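Local coordinates for protein pid-3 (Caenorhabditis elegans, PDB 7OCX) that takes part in piRNA biogenesis as a subunit of the PETISCO complex, pairing its RRM domain with that of TOFU-6, at residues 34-39 with 60-65; 18-23 with 27-32. All blocks are in the same frame, centred on the assembly; numbering follows the deposited sequence.

Both contacts are largely buried within one RRM domain, each with one partly exposed helix residue, Asp-65 and Leu-32, and each is carried by a single tyrosine that reaches from a loop to a helix. Contact 2 is packing alone, with no hydrogen bond across it: the loop leaving strand 14-18 packs on helix 26-32 over the sheet. Contact 1 comes later in the chain, where the segment leading into strand 38-45 meets helix 56-66, and adds a hydrogen bond to a carboxylate near the edge facing TOFU-6. Their centres are about 13 Å apart, and they touch where Val-38 CG2 packs on Ala-30 CB at 4.2 Å. Both also reach the second copy of the protein.

Contact 1 of 2, residues 34-39 with 60-65; sequences TPYRVN and YQAVQD
The ring of Tyr-36 packs on helix 56-66, its CD2 edge against Ala-62 CB and its hydroxyl end by Gln-61 CB and the carboxylate of Asp-65. In this RRM fold, with its two helices packed on one side of an antiparallel sheet, the contact joins the entry to strand 38-45 to the second helix. Tyr-36 CG stands anti to its own carbonyl carbon (chi1 -59°), which sends the ring out to the helix. One face covers Ala-62, whose backbone N lies over the rim and whose CB is 4.1 Å from Tyr-36 CD2. The opposite face is backed by CD of Pro-35, which follows a cis peptide bond. Gln-61 crosses the ring at about a right angle, and its CB comes within 3.2 Å of Tyr-36 OH, while its amide, tilted 64° to the ring, bonds through NE2 with the carbonyl O of Val-43 of the TOFU-6 chain. Phe-66 and Gln-58 of the same helix also touch the tyrosine, and Lys-42 of TOFU-6 packs against both Tyr-36 and Asp-65. A phenylalanine here would probably leave the Asp-65 carboxylate without its hydroxyl donor and the outer end of the ring without its polar tie to the helix. Asp-65 OD2 also lies 3.3 Å from Tyr-36 CE2, next to the hydroxyl. Tyr-36 OH donates a hydrogen bond to Asp-65 OD2 at 2.7 Å, the oxygen lying at the ring edge and being met from 44° out of the carboxylate plane.

Contact 2 of 2, residues 18-23 with 27-32; sequences SGYPGM and FGIAQL
Tyr-20 packs on Ile-29 and Leu-32 of helix 26-32, in the first beta-to-alpha connection of the RRM fold, which here tucks an aromatic ring between the sheet and the first helix. The segment starts at Ser-18, the end of strand 14-18, which still pairs through its backbone with Gln-78. Gly-19 makes the turn off the strand with a positive phi (103°), where a side chain would jam against the carbonyl O of Ser-18. Tyr-20 then points toward helix 26-32. Its CG sits between the backbone N and the carbonyl carbon (chi1 48°), the crowded position, and this swings the ring alongside the helix. Leu-32 crosses the tyrosine at about a right angle and meets the base of its side chain, with CD1 3.6 Å from Tyr-20 CB and 3.8 Å from Tyr-20 CD2. Farther out, Ile-29 comes over one ring face in a CH-pi contact, its CG1 4.2 Å from the Tyr-20 ring centroid and 25° off the normal, shifted toward the rim. Ala-49, Leu-77 and Leu-71 bring three strands against the same tyrosine, and Ile-29 in turn rests on Ile-41, Ile-43 and Ala-49. Pro-21 carries the chain on past Leu-71. No hydrogen bond spans the two segments: at the phenolic end, the methyl CD1 of Ile-29 lies 3.4 Å from Tyr-20 OH.

Contact 1 of 2, residues 34-39 with 60-65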
loop_
_atom_site.group_PDB
_atom_site.type_symbol
_atom_site.label_atom_id
_atom_site.label_comp_id
_atom_site.label_asym_id
_atom_site.label_seq_id
_atom_site.Cartn_x
_atom_site.Cartn_y
_atom_site.Cartn_z
ATOM N N THR B 34 -1.476 4.191 -0.211
ATOM C CA THR B 34 -2.387 3.509 -1.117
ATOM C C THR B 34 -3.815 3.953 -0.839
ATOM O O THR B 34 -4.240 3.944 0.325
ATOM C CB THR B 34 -2.291 1.997 -0.929
ATOM O OG1 THR B 34 -0.932 1.635 -1.134
ATOM C CG2 THR B 34 -3.171 1.252 -1.927
ATOM N N PRO B 35 -4.603 4.292 -1.875
ATOM C CA PRO B 35 -4.322 4.150 -3.319
ATOM C C PRO B 35 -3.879 5.429 -4.045
ATOM O O PRO B 35 -3.866 5.429 -5.262
ATOM C CB PRO B 35 -5.684 3.696 -3.861
ATOM C CG PRO B 35 -6.661 4.505 -3.028
ATOM C CD PRO B 35 -6.016 4.639 -1.640
ATOM N N TYR B 36 -3.543 6.497 -3.322
ATOM C CA TYR B 36 -3.280 7.786 -3.952
ATOM C C TYR B 36 -1.997 7.763 -4.770
ATOM O O TYR B 36 -1.050 7.021 -4.478
ATOM C CB TYR B 36 -3.251 8.905 -2.886
ATOM C CG TYR B 36 -4.572 8.939 -2.171
ATOM C CD1 TYR B 36 -5.707 9.439 -2.809
ATOM C CD2 TYR B 36 -4.720 8.421 -0.886
ATOM C CE1 TYR B 36 -6.934 9.436 -2.199
ATOM C CE2 TYR B 36 -5.948 8.416 -0.267
ATOM C CZ TYR B 36 -7.055 8.924 -0.932
ATOM O OH TYR B 36 -8.288 8.926 -0.338
ATOM N N ARG B 37 -1.996 8.557 -5.844
ATOM C CA ARG B 37 -0.871 8.553 -6.762
ATOM C C ARG B 37 0.266 9.386 -6.189
ATOM O O ARG B 37 0.116 10.594 -5.962
ATOM C CB ARG B 37 -1.228 9.083 -8.149
ATOM C CG ARG B 37 0.027 9.096 -9.038
ATOM C CD ARG B 37 -0.243 9.454 -10.476
ATOM N NE ARG B 37 0.965 9.549 -11.291
ATOM C CZ ARG B 37 1.425 8.601 -12.095
ATOM N NH1 ARG B 37 0.845 7.418 -12.170
ATOM N NH2 ARG B 37 2.473 8.858 -12.866
ATOM N N VAL B 38 1.410 8.738 -6.011
ATOM C CA VAL B 38 2.626 9.338 -5.481
ATOM C C VAL B 38 3.583 9.573 -6.637
ATOM O O VAL B 38 3.951 8.631 -7.350
ATOM C CB VAL B 38 3.280 8.427 -4.427
ATOM C CG1 VAL B 38 4.574 9.062 -3.942
ATOM C CG2 VAL B 38 2.348 8.138 -3.298
ATOM N N ASN B 39 4.024 10.812 -6.804
ATOM C CA ASN B 39 4.971 11.168 -7.849
ATOM C C ASN B 39 6.369 11.445 -7.336
ATOM O O ASN B 39 7.306 11.521 -8.136
ATOM C CB ASN B 39 4.477 12.397 -8.596
ATOM C CG ASN B 39 3.274 12.101 -9.418
ATOM O OD1 ASN B 39 3.161 11.013 -9.994
ATOM N ND2 ASN B 39 2.349 13.042 -9.475
ATOM N N TYR B 60 -5.900 16.327 -0.047
ATOM C CA TYR B 60 -6.987 16.505 0.908
ATOM C C TYR B 60 -7.486 15.163 1.441
ATOM O O TYR B 60 -7.683 14.993 2.653
ATOM C CB TYR B 60 -8.118 17.287 0.247
ATOM C CG TYR B 60 -9.306 17.528 1.138
ATOM C CD1 TYR B 60 -9.347 18.609 2.011
ATOM C CD2 TYR B 60 -10.376 16.630 1.146
ATOM C CE1 TYR B 60 -10.444 18.820 2.829
ATOM C CE2 TYR B 60 -11.461 16.828 1.965
ATOM C CZ TYR B 60 -11.492 17.922 2.815
ATOM O OH TYR B 60 -12.564 18.134 3.640
ATOM N N GLN B 61 -7.714 14.205 0.545
ATOM C CA GLN B 61 -8.233 12.899 0.956
ATOM C C GLN B 61 -7.209 12.089 1.748
ATOM O O GLN B 61 -7.578 11.358 2.680
ATOM C CB GLN B 61 -8.682 12.110 -0.278
ATOM C CG GLN B 61 -9.813 12.812 -1.032
ATOM C CD GLN B 61 -10.091 12.170 -2.378
ATOM O OE1 GLN B 61 -10.954 11.305 -2.499
ATOM N NE2 GLN B 61 -9.387 12.633 -3.397
ATOM N N ALA B 62 -5.927 12.198 1.395
ATOM C CA ALA B 62 -4.902 11.472 2.138
ATOM C C ALA B 62 -4.806 11.978 3.567
ATOM O O ALA B 62 -4.635 11.192 4.498
ATOM C CB ALA B 62 -3.540 11.591 1.446
ATOM N N VAL B 63 -4.876 13.294 3.766
ATOM C CA VAL B 63 -4.904 13.810 5.132
ATOM C C VAL B 63 -6.098 13.239 5.890
ATOM O O VAL B 63 -5.967 12.743 7.019
ATOM C CB VAL B 63 -4.923 15.352 5.128
ATOM C CG1 VAL B 63 -5.090 15.884 6.562
ATOM C CG2 VAL B 63 -3.661 15.908 4.477
ATOM N N GLN B 64 -7.278 13.272 5.269
ATOM C CA GLN B 64 -8.471 12.780 5.948
ATOM C C GLN B 64 -8.347 11.295 6.255
ATOM O O GLN B 64 -8.737 10.848 7.338
ATOM C CB GLN B 64 -9.690 13.095 5.081
ATOM C CG GLN B 64 -11.034 12.512 5.486
ATOM C CD GLN B 64 -12.175 13.052 4.608
ATOM O OE1 GLN B 64 -12.543 12.439 3.601
ATOM N NE2 GLN B 64 -12.709 14.214 4.972
ATOM N N ASP B 65 -7.784 10.514 5.320
ATOM C CA ASP B 65 -7.728 9.068 5.517
ATOM C C ASP B 65 -6.691 8.665 6.562
ATOM O O ASP B 65 -6.868 7.653 7.258
ATOM C CB ASP B 65 -7.364 8.327 4.224
ATOM C CG ASP B 65 -8.476 8.284 3.196
ATOM O OD1 ASP B 65 -9.588 8.763 3.466
ATOM O OD2 ASP B 65 -8.186 7.743 2.085
#

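Contact 2 of 2, residues 18-23 with 27-32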
loop_
_atom_site.group_PDB
_atom_site.type_symbol
_atom_site.label_atom_id
_atom_site.label_comp_id
_atom_site.label_asym_id
_atom_site.label_seq_id
_atom_site.Cartn_x
_atom_site.Cartn_y
_atom_site.Cartn_z
ATOM N N SER B 18 4.527 11.558 8.970
ATOM C CA SER B 18 5.508 11.213 9.990
ATOM C C SER B 18 4.874 10.201 10.936
ATOM O O SER B 18 3.655 10.005 10.935
ATOM C CB SER B 18 5.992 12.448 10.755
ATOM O OG SER B 18 4.953 13.108 11.462
ATOM N N GLY B 19 5.729 9.505 11.696
ATOM C CA GLY B 19 5.277 8.593 12.722
ATOM C C GLY B 19 5.342 7.122 12.369
ATOM O O GLY B 19 5.150 6.294 13.269
ATOM N N TYR B 20 5.580 6.785 11.097
ATOM C CA TYR B 20 5.656 5.412 10.658
ATOM C C TYR B 20 6.965 4.778 11.098
ATOM O O TYR B 20 7.874 5.453 11.576
ATOM C CB TYR B 20 5.524 5.335 9.141
ATOM C CG TYR B 20 6.418 6.306 8.407
ATOM C CD1 TYR B 20 7.777 6.083 8.269
ATOM C CD2 TYR B 20 5.898 7.505 7.911
ATOM C CE1 TYR B 20 8.600 6.995 7.600
ATOM C CE2 TYR B 20 6.714 8.431 7.256
ATOM C CZ TYR B 20 8.063 8.169 7.103
ATOM O OH TYR B 20 8.856 9.066 6.441
ATOM N N PRO B 21 7.097 3.463 10.934
ATOM C CA PRO B 21 8.295 2.805 11.451
ATOM C C PRO B 21 9.546 3.321 10.756
ATOM O O PRO B 21 9.562 3.612 9.551
ATOM C CB PRO B 21 8.049 1.324 11.155
ATOM C CG PRO B 21 6.557 1.196 11.123
ATOM C CD PRO B 21 6.053 2.503 10.539
ATOM N N GLY B 22 10.622 3.389 11.536
ATOM C CA GLY B 22 11.827 4.074 11.114
ATOM C C GLY B 22 12.614 3.351 10.037
ATOM O O GLY B 22 13.509 3.947 9.428
ATOM N N MET B 23 12.310 2.093 9.778
ATOM C CA MET B 23 13.047 1.403 8.725
ATOM C C MET B 23 12.388 1.514 7.355
ATOM O O MET B 23 12.925 0.969 6.386
ATOM C CB MET B 23 13.261 -0.071 9.108
ATOM C CG MET B 23 12.118 -1.050 8.824
ATOM S SD MET B 23 10.694 -0.960 9.949
ATOM C CE MET B 23 11.461 -0.688 11.543
ATOM N N PHE B 27 9.493 3.291 -1.067
ATOM C CA PHE B 27 8.377 2.503 -1.534
ATOM C C PHE B 27 7.415 2.185 -0.397
ATOM O O PHE B 27 6.196 2.169 -0.590
ATOM C CB PHE B 27 8.903 1.219 -2.154
ATOM C CG PHE B 27 9.604 1.423 -3.461
ATOM C CD1 PHE B 27 8.921 1.891 -4.553
ATOM C CD2 PHE B 27 10.924 1.121 -3.601
ATOM C CE1 PHE B 27 9.540 2.024 -5.771
ATOM C CE2 PHE B 27 11.561 1.269 -4.824
ATOM C CZ PHE B 27 10.861 1.717 -5.908
ATOM N N GLY B 28 7.949 1.943 0.797
ATOM C CA GLY B 28 7.089 1.631 1.924
ATOM C C GLY B 28 6.230 2.812 2.340
ATOM O O GLY B 28 5.080 2.628 2.750
ATOM N N ILE B 29 6.777 4.024 2.241
ATOM C CA ILE B 29 6.006 5.237 2.506
ATOM C C ILE B 29 4.895 5.369 1.474
ATOM O O ILE B 29 3.741 5.645 1.813
ATOM C CB ILE B 29 6.944 6.459 2.522
ATOM C CG1 ILE B 29 7.944 6.355 3.683
ATOM C CG2 ILE B 29 6.129 7.761 2.601
ATOM C CD1 ILE B 29 9.075 7.315 3.582
ATOM N N ALA B 30 5.201 5.096 0.203
ATOM C CA ALA B 30 4.146 5.107 -0.810
ATOM C C ALA B 30 3.057 4.088 -0.501
ATOM O O ALA B 30 1.865 4.344 -0.745
ATOM C CB ALA B 30 4.752 4.872 -2.191
ATOM N N GLN B 31 3.439 2.906 0.008
ATOM C CA GLN B 31 2.463 1.883 0.353
ATOM C C GLN B 31 1.517 2.359 1.460
ATOM O O GLN B 31 0.333 1.998 1.464
ATOM C CB GLN B 31 3.177 0.579 0.737
ATOM C CG GLN B 31 3.900 -0.099 -0.461
ATOM C CD GLN B 31 4.709 -1.312 -0.029
ATOM O OE1 GLN B 31 5.410 -1.260 0.980
ATOM N NE2 GLN B 31 4.710 -2.363 -0.847
ATOM N N LEU B 32 2.009 3.168 2.398
ATOM C CA LEU B 32 1.135 3.730 3.435
ATOM C C LEU B 32 0.010 4.577 2.840
ATOM O O LEU B 32 -1.079 4.700 3.436
ATOM C CB LEU B 32 1.936 4.587 4.409
ATOM C CG LEU B 32 3.018 3.941 5.278
ATOM C CD1 LEU B 32 3.766 5.036 6.044
ATOM C CD2 LEU B 32 2.358 2.935 6.170
#